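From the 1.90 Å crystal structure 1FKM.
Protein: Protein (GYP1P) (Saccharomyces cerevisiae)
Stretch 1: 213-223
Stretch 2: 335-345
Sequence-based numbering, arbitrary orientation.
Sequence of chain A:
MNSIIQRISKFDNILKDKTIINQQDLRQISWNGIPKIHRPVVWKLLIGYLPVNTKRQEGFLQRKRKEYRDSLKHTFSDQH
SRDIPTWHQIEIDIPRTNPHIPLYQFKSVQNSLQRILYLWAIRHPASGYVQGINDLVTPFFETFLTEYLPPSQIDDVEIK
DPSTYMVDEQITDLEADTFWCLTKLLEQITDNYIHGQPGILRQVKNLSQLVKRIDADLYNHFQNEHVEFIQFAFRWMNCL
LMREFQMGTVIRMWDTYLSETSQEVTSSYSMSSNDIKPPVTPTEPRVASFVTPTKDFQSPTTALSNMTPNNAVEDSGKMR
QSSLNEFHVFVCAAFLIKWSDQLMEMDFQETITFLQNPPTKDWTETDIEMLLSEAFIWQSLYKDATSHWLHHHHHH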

ATOM      1  N   ARG A 213      24.463 -12.229  -0.701  1.00 34.36           N
ATOM      2  CA  ARG A 213      24.326 -13.625  -1.112  1.00 37.59           C
ATOM      3  C   ARG A 213      24.235 -13.858  -2.619  1.00 37.26           C
ATOM      4  O   ARG A 213      24.970 -14.678  -3.160  1.00 36.80           O
ATOM      5  CB  ARG A 213      23.081 -14.238  -0.461  1.00 45.89           C
ATOM      6  CG  ARG A 213      23.331 -15.085   0.774  1.00 51.21           C
ATOM      7  CD  ARG A 213      22.008 -15.392   1.481  1.00 56.56           C
ATOM      8  NE  ARG A 213      22.122 -16.459   2.472  1.00 61.12           N
ATOM      9  CZ  ARG A 213      22.205 -17.752   2.175  1.00 62.76           C
ATOM     10  NH1 ARG A 213      22.185 -18.151   0.910  1.00 62.99           N
ATOM     11  NH2 ARG A 213      22.309 -18.650   3.144  1.00 64.89           N
ATOM     12  N   ILE A 214      23.339 -13.148  -3.298  1.00 35.38           N
ATOM     13  CA  ILE A 214      23.171 -13.370  -4.734  1.00 36.00           C
ATOM     14  C   ILE A 214      23.960 -12.470  -5.678  1.00 34.25           C
ATOM     15  O   ILE A 214      24.048 -12.759  -6.871  1.00 35.40           O
ATOM     16  CB  ILE A 214      21.674 -13.325  -5.146  1.00 46.41           C
ATOM     17  CG1 ILE A 214      21.194 -11.880  -5.302  1.00 48.07           C
ATOM     18  CG2 ILE A 214      20.839 -14.056  -4.109  1.00 45.65           C
ATOM     19  CD1 ILE A 214      21.120 -11.105  -4.024  1.00 50.88           C
ATOM     20  N   ASP A 215      24.522 -11.381  -5.166  1.00 32.40           N
ATOM     21  CA  ASP A 215      25.319 -10.489  -6.005  1.00 30.36           C
ATOM     22  C   ASP A 215      26.443  -9.885  -5.170  1.00 29.52           C
ATOM     23  O   ASP A 215      26.455  -8.682  -4.897  1.00 26.48           O
ATOM     24  CB  ASP A 215      24.460  -9.369  -6.597  1.00 34.06           C
ATOM     25  CG  ASP A 215      25.132  -8.684  -7.785  1.00 37.23           C
ATOM     26  OD1 ASP A 215      26.376  -8.776  -7.906  1.00 35.80           O
ATOM     27  OD2 ASP A 215      24.422  -8.048  -8.594  1.00 38.78           O
ATOM     28  N   ALA A 216      27.385 -10.736  -4.770  1.00 29.77           N
ATOM     29  CA  ALA A 216      28.517 -10.322  -3.953  1.00 30.21           C
ATOM     30  C   ALA A 216      29.304  -9.182  -4.584  1.00 29.37           C
ATOM     31  O   ALA A 216      29.829  -8.319  -3.879  1.00 28.99           O
ATOM     32  CB  ALA A 216      29.434 -11.515  -3.699  1.00 34.43           C
ATOM     33  N   ASP A 217      29.385  -9.174  -5.911  1.00 29.21           N
ATOM     34  CA  ASP A 217      30.115  -8.127  -6.610  1.00 29.17           C
ATOM     35  C   ASP A 217      29.468  -6.757  -6.411  1.00 28.80           C
ATOM     36  O   ASP A 217      30.162  -5.764  -6.211  1.00 26.73           O
ATOM     37  CB  ASP A 217      30.214  -8.448  -8.105  1.00 39.17           C
ATOM     38  CG  ASP A 217      31.089  -9.659  -8.383  1.00 42.59           C
ATOM     39  OD1 ASP A 217      32.223  -9.703  -7.861  1.00 43.67           O
ATOM     40  OD2 ASP A 217      30.649 -10.563  -9.123  1.00 45.13           O
ATOM     41  N   LEU A 218      28.142  -6.697  -6.479  1.00 26.64           N
ATOM     42  CA  LEU A 218      27.461  -5.424  -6.282  1.00 25.88           C
ATOM     43  C   LEU A 218      27.634  -5.012  -4.825  1.00 24.83           C
ATOM     44  O   LEU A 218      27.889  -3.846  -4.522  1.00 24.27           O
ATOM     45  CB  LEU A 218      25.970  -5.545  -6.620  1.00 25.25           C
ATOM     46  CG  LEU A 218      25.119  -4.303  -6.342  1.00 25.80           C
ATOM     47  CD1 LEU A 218      25.647  -3.113  -7.133  1.00 26.11           C
ATOM     48  CD2 LEU A 218      23.667  -4.590  -6.714  1.00 24.79           C
ATOM     49  N   TYR A 219      27.504  -5.982  -3.926  1.00 25.21           N
ATOM     50  CA  TYR A 219      27.654  -5.729  -2.502  1.00 26.44           C
ATOM     51  C   TYR A 219      29.035  -5.138  -2.226  1.00 27.39           C
ATOM     52  O   TYR A 219      29.165  -4.143  -1.513  1.00 26.54           O
ATOM     53  CB  TYR A 219      27.496  -7.030  -1.719  1.00 29.02           C
ATOM     54  CG  TYR A 219      27.465  -6.835  -0.221  1.00 32.71           C
ATOM     55  CD1 TYR A 219      26.278  -6.509   0.434  1.00 32.42           C
ATOM     56  CD2 TYR A 219      28.627  -6.958   0.541  1.00 34.20           C
ATOM     57  CE1 TYR A 219      26.249  -6.311   1.813  1.00 36.82           C
ATOM     58  CE2 TYR A 219      28.609  -6.760   1.920  1.00 36.79           C
ATOM     59  CZ  TYR A 219      27.416  -6.438   2.548  1.00 37.17           C
ATOM     60  OH  TYR A 219      27.391  -6.243   3.909  1.00 41.18           O
ATOM     61  N   ASN A 220      30.064  -5.759  -2.795  1.00 24.72           N
ATOM     62  CA  ASN A 220      31.436  -5.292  -2.619  1.00 26.47           C
ATOM     63  C   ASN A 220      31.629  -3.902  -3.224  1.00 26.39           C
ATOM     64  O   ASN A 220      32.381  -3.085  -2.689  1.00 25.68           O
ATOM     65  CB  ASN A 220      32.418  -6.284  -3.255  1.00 32.24           C
ATOM     66  CG  ASN A 220      32.438  -7.632  -2.543  1.00 35.80           C
ATOM     67  OD1 ASN A 220      32.906  -8.630  -3.093  1.00 39.76           O
ATOM     68  ND2 ASN A 220      31.938  -7.663  -1.313  1.00 37.26           N
ATOM     69  N   HIS A 221      30.958  -3.626  -4.338  1.00 29.42           N
ATOM     70  CA  HIS A 221      31.080  -2.311  -4.963  1.00 27.91           C
ATOM     71  C   HIS A 221      30.522  -1.252  -4.018  1.00 28.38           C
ATOM     72  O   HIS A 221      31.104  -0.180  -3.860  1.00 28.51           O
ATOM     73  CB  HIS A 221      30.322  -2.264  -6.292  1.00 24.61           C
ATOM     74  CG  HIS A 221      30.372  -0.927  -6.967  1.00 26.73           C
ATOM     75  ND1 HIS A 221      31.516  -0.428  -7.552  1.00 28.62           N
ATOM     76  CD2 HIS A 221      29.419   0.019  -7.141  1.00 26.90           C
ATOM     77  CE1 HIS A 221      31.265   0.767  -8.058  1.00 28.51           C
ATOM     78  NE2 HIS A 221      29.999   1.062  -7.822  1.00 27.85           N
ATOM     79  N   PHE A 222      29.385  -1.556  -3.395  1.00 24.23           N
ATOM     80  CA  PHE A 222      28.764  -0.633  -2.455  1.00 23.59           C
ATOM     81  C   PHE A 222      29.734  -0.335  -1.315  1.00 24.75           C
ATOM     82  O   PHE A 222      29.879   0.811  -0.895  1.00 21.73           O
ATOM     83  CB  PHE A 222      27.475  -1.229  -1.881  1.00 26.20           C
ATOM     84  CG  PHE A 222      26.271  -1.094  -2.785  1.00 25.72           C
ATOM     85  CD1 PHE A 222      26.364  -0.461  -4.018  1.00 23.96           C
ATOM     86  CD2 PHE A 222      25.032  -1.586  -2.376  1.00 25.21           C
ATOM     87  CE1 PHE A 222      25.239  -0.318  -4.833  1.00 25.31           C
ATOM     88  CE2 PHE A 222      23.903  -1.448  -3.183  1.00 25.02           C
ATOM     89  CZ  PHE A 222      24.007  -0.813  -4.410  1.00 24.60           C
ATOM     90  N   GLN A 223      30.385  -1.373  -0.804  1.00 26.42           N
ATOM     91  CA  GLN A 223      31.341  -1.188   0.281  1.00 31.28           C
ATOM     92  C   GLN A 223      32.468  -0.256  -0.144  1.00 30.34           C
ATOM     93  O   GLN A 223      32.819   0.672   0.579  1.00 31.09           O
ATOM     94  CB  GLN A 223      31.924  -2.530   0.730  1.00 46.24           C
ATOM     95  CG  GLN A 223      31.020  -3.327   1.655  1.00 53.94           C
ATOM     96  CD  GLN A 223      30.645  -2.557   2.913  1.00 58.74           C
ATOM     97  OE1 GLN A 223      29.871  -1.598   2.865  1.00 60.37           O
ATOM     98  NE2 GLN A 223      31.201  -2.972   4.047  1.00 61.62           N
ATOM     99  N   PHE A 335      14.356  -5.872  -7.521  1.00 20.68           N
ATOM    100  CA  PHE A 335      14.296  -4.518  -8.068  1.00 21.49           C
ATOM    101  C   PHE A 335      15.716  -3.967  -8.178  1.00 23.09           C
ATOM    102  O   PHE A 335      16.132  -3.488  -9.239  1.00 25.27           O
ATOM    103  CB  PHE A 335      13.455  -3.623  -7.144  1.00 20.71           C
ATOM    104  CG  PHE A 335      13.266  -2.213  -7.651  1.00 20.32           C
ATOM    105  CD1 PHE A 335      12.707  -1.973  -8.904  1.00 22.78           C
ATOM    106  CD2 PHE A 335      13.597  -1.125  -6.849  1.00 20.55           C
ATOM    107  CE1 PHE A 335      12.475  -0.662  -9.348  1.00 20.17           C
ATOM    108  CE2 PHE A 335      13.366   0.185  -7.286  1.00 24.12           C
ATOM    109  CZ  PHE A 335      12.803   0.410  -8.535  1.00 23.43           C
ATOM    110  N   LEU A 336      16.454  -4.048  -7.074  1.00 21.68           N
ATOM    111  CA  LEU A 336      17.829  -3.565  -7.030  1.00 22.79           C
ATOM    112  C   LEU A 336      18.724  -4.288  -8.028  1.00 24.89           C
ATOM    113  O   LEU A 336      19.443  -3.650  -8.794  1.00 25.21           O
ATOM    114  CB  LEU A 336      18.411  -3.746  -5.625  1.00 23.89           C
ATOM    115  CG  LEU A 336      19.870  -3.303  -5.433  1.00 23.61           C
ATOM    116  CD1 LEU A 336      20.007  -1.803  -5.725  1.00 21.69           C
ATOM    117  CD2 LEU A 336      20.304  -3.609  -4.012  1.00 23.16           C
ATOM    118  N   ILE A 337      18.683  -5.618  -8.007  1.00 25.05           N
ATOM    119  CA  ILE A 337      19.519  -6.423  -8.891  1.00 27.54           C
ATOM    120  C   ILE A 337      19.297  -6.097 -10.364  1.00 27.95           C
ATOM    121  O   ILE A 337      20.196  -6.270 -11.186  1.00 27.54           O
ATOM    122  CB  ILE A 337      19.285  -7.937  -8.652  1.00 41.28           C
ATOM    123  CG1 ILE A 337      19.668  -8.299  -7.213  1.00 43.79           C
ATOM    124  CG2 ILE A 337      20.111  -8.766  -9.628  1.00 43.15           C
ATOM    125  CD1 ILE A 337      21.087  -7.947  -6.836  1.00 43.85           C
ATOM    126  N   LYS A 338      18.105  -5.620 -10.697  1.00 28.58           N
ATOM    127  CA  LYS A 338      17.808  -5.273 -12.078  1.00 32.02           C
ATOM    128  C   LYS A 338      18.752  -4.171 -12.562  1.00 31.98           C
ATOM    129  O   LYS A 338      19.098  -4.115 -13.745  1.00 31.73           O
ATOM    130  CB  LYS A 338      16.358  -4.801 -12.208  1.00 42.15           C
ATOM    131  CG  LYS A 338      15.969  -4.388 -13.618  1.00 47.91           C
ATOM    132  CD  LYS A 338      14.503  -4.003 -13.700  1.00 52.57           C
ATOM    133  CE  LYS A 338      14.131  -3.537 -15.103  1.00 57.14           C
ATOM    134  NZ  LYS A 338      14.380  -4.590 -16.127  1.00 59.50           N
ATOM    135  N   TRP A 339      19.168  -3.304 -11.642  1.00 28.66           N
ATOM    136  CA  TRP A 339      20.062  -2.196 -11.971  1.00 29.10           C
ATOM    137  C   TRP A 339      21.532  -2.529 -11.701  1.00 29.06           C
ATOM    138  O   TRP A 339      22.408  -1.687 -11.892  1.00 27.60           O
ATOM    139  CB  TRP A 339      19.681  -0.959 -11.155  1.00 33.37           C
ATOM    140  CG  TRP A 339      18.208  -0.664 -11.133  1.00 35.64           C
ATOM    141  CD1 TRP A 339      17.391  -0.651 -10.037  1.00 36.04           C
ATOM    142  CD2 TRP A 339      17.376  -0.347 -12.254  1.00 35.29           C
ATOM    143  NE1 TRP A 339      16.103  -0.348 -10.406  1.00 34.67           N
ATOM    144  CE2 TRP A 339      16.065  -0.157 -11.761  1.00 36.62           C
ATOM    145  CE3 TRP A 339      17.613  -0.204 -13.629  1.00 36.41           C
ATOM    146  CZ2 TRP A 339      14.992   0.168 -12.593  1.00 35.51           C
ATOM    147  CZ3 TRP A 339      16.546   0.121 -14.457  1.00 37.24           C
ATOM    148  CH2 TRP A 339      15.251   0.303 -13.934  1.00 37.93           C
ATOM    149  N   SER A 340      21.796  -3.756 -11.267  1.00 27.69           N
ATOM    150  CA  SER A 340      23.153  -4.188 -10.933  1.00 30.37           C
ATOM    151  C   SER A 340      24.270  -3.737 -11.885  1.00 31.49           C
ATOM    152  O   SER A 340      25.232  -3.102 -11.454  1.00 29.61           O
ATOM    153  CB  SER A 340      23.194  -5.711 -10.790  1.00 31.78           C
ATOM    154  OG  SER A 340      24.442  -6.130 -10.265  1.00 35.91           O
ATOM    155  N   ASP A 341      24.155  -4.069 -13.167  1.00 35.56           N
ATOM    156  CA  ASP A 341      25.187  -3.687 -14.130  1.00 37.48           C
ATOM    157  C   ASP A 341      25.410  -2.176 -14.160  1.00 36.48           C
ATOM    158  O   ASP A 341      26.552  -1.708 -14.178  1.00 36.22           O
ATOM    159  CB  ASP A 341      24.819  -4.186 -15.530  1.00 54.06           C
ATOM    160  CG  ASP A 341      24.702  -5.696 -15.595  1.00 58.10           C
ATOM    161  OD1 ASP A 341      25.647  -6.385 -15.161  1.00 59.74           O
ATOM    162  OD2 ASP A 341      23.666  -6.195 -16.084  1.00 62.17           O
ATOM    163  N   GLN A 342      24.320  -1.417 -14.164  1.00 33.24           N
ATOM    164  CA  GLN A 342      24.408   0.042 -14.180  1.00 32.02           C
ATOM    165  C   GLN A 342      25.050   0.588 -12.903  1.00 30.07           C
ATOM    166  O   GLN A 342      25.882   1.489 -12.957  1.00 27.64           O
ATOM    167  CB  GLN A 342      23.013   0.651 -14.338  1.00 42.00           C
ATOM    168  CG  GLN A 342      22.396   0.485 -15.714  1.00 46.33           C
ATOM    169  CD  GLN A 342      20.951   0.954 -15.760  1.00 48.99           C
ATOM    170  OE1 GLN A 342      20.042   0.241 -15.333  1.00 51.78           O
ATOM    171  NE2 GLN A 342      20.734   2.163 -16.265  1.00 49.37           N
ATOM    172  N   LEU A 343      24.654   0.042 -11.758  1.00 25.47           N
ATOM    173  CA  LEU A 343      25.178   0.490 -10.467  1.00 26.73           C
ATOM    174  C   LEU A 343      26.687   0.285 -10.341  1.00 26.01           C
ATOM    175  O   LEU A 343      27.373   1.089  -9.709  1.00 24.02           O
ATOM    176  CB  LEU A 343      24.450  -0.237  -9.323  1.00 27.49           C
ATOM    177  CG  LEU A 343      22.972   0.146  -9.153  1.00 28.37           C
ATOM    178  CD1 LEU A 343      22.276  -0.790  -8.172  1.00 27.84           C
ATOM    179  CD2 LEU A 343      22.885   1.586  -8.678  1.00 28.55           C
HETATM  180  N   MSE A 344      27.191  -0.788 -10.945  1.00 29.09           N
HETATM  181  CA  MSE A 344      28.618  -1.108 -10.905  1.00 32.18           C
HETATM  182  C   MSE A 344      29.505   0.008 -11.459  1.00 32.23           C
HETATM  183  O   MSE A 344      30.706   0.034 -11.195  1.00 32.45           O
HETATM  184  CB  MSE A 344      28.898  -2.391 -11.697  1.00 36.86           C
HETATM  185  CG  MSE A 344      28.312  -3.665 -11.108  1.00 40.97           C
HETATM  186 SE   MSE A 344      29.167  -4.227  -9.469  1.00 46.97          SE
HETATM  187  CE  MSE A 344      30.685  -5.167 -10.211  1.00 46.02           C
ATOM    188  N   GLU A 345      28.921   0.925 -12.224  1.00 31.64           N
ATOM    189  CA  GLU A 345      29.695   2.015 -12.816  1.00 33.41           C
ATOM    190  C   GLU A 345      29.460   3.363 -12.139  1.00 32.64           C
ATOM    191  O   GLU A 345      29.889   4.397 -12.650  1.00 33.98           O
ATOM    192  CB  GLU A 345      29.360   2.145 -14.307  1.00 36.89           C
ATOM    193  CG  GLU A 345      29.455   0.851 -15.108  1.00 40.62           C
ATOM    194  CD  GLU A 345      30.848   0.246 -15.105  1.00 44.03           C
ATOM    195  OE1 GLU A 345      31.826   0.991 -15.319  1.00 44.34           O
ATOM    196  OE2 GLU A 345      30.964  -0.982 -14.902  1.00 46.30           O
TER

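The most unusual feature of this contact is the double use of a single carboxylate. Asp-215 caps the N-terminus of its own helix with one oxygen and reaches across to the other stretch with its second. Its OD1 accepts a hydrogen bond from the backbone N of Leu-218 at 3.1 Å, while its OD2 accepts one from Ser-340 OG at a short 2.5 Å. Asp-215 lies where one helix has ended and the next is about to begin at Ala-216, and its phi/psi of -147/68° breaks the helical path. The CA-to-CB bond points toward the second stretch, and chi1 in t carries the carboxylate to Ser-340. Aspartate suits the site because its short, forked carboxylate can accept from a backbone amide at the helix start and from a hydroxyl at the same time. Ser-340, also with chi1 in t and its CA-to-CB bond toward the partner, supplies that hydroxyl on a short side chain.

Next to this polar link, Leu-218 is the knob of the interface. Its CA-to-CB bond points sideways, but the t, p rotamer brings the end of the side chain nearer, into a hole formed by Leu-336, Ile-337, Ser-340 and Leu-343. CD2 of Leu-218 lies 4.2 Å from both Leu-336 CG and Ile-337 CD1, and 3.9 Å from Ser-340 OG, and its CD1 packs 3.8 Å from Leu-343 CB. A branched aliphatic chain can thus touch several walls of the pocket at once, and Leu-218 is buried, with 76 Å² covered by the second stretch.

Ile-337 extends this apolar surface past the aspartate. Its aliphatic chain ends in CD1, which meets Leu-218 CD2 and also approaches Asp-215 CB at 3.7 Å and Ile-214 CG1 at 4.2 Å, so the methylene of the capping residue takes part in packing while its carboxylate is engaged in hydrogen bonds. One helical turn beyond Leu-218, Phe-222 continues the packing: its flat, apolar ring offers its edge to Leu-343 CD1, 4.1 Å from Phe-222 CZ, and its CE2 is 4.3 Å from Leu-336 CD2. All three of these residues, Phe-222, Leu-336 and Leu-343, are buried.

Toward the end of the second stretch, the selenomethionine Met-344 has the largest area covered of any residue in the contact, 87 Å² of a total of 511 Å² buried over both stretches. Its three chi angles are all m, folding the flexible chain against the helix so that SE comes 3.8 Å from Leu-218 CA and 3.7 Å from Asp-217 O. An unbranched side chain is well suited to lying along a backbone in this way. The ring of His-221 rests on the same residue. Met-344 CA sits over its face, 4.1 Å from the ring centroid in a CH-pi contact, and Met-344 O lies over one face as well, 3.3 Å from His-221 CE1. The His-221 side chain thereby covers main chain at the end of the second stretch, with NE2 3.2 Å from Leu-343 O.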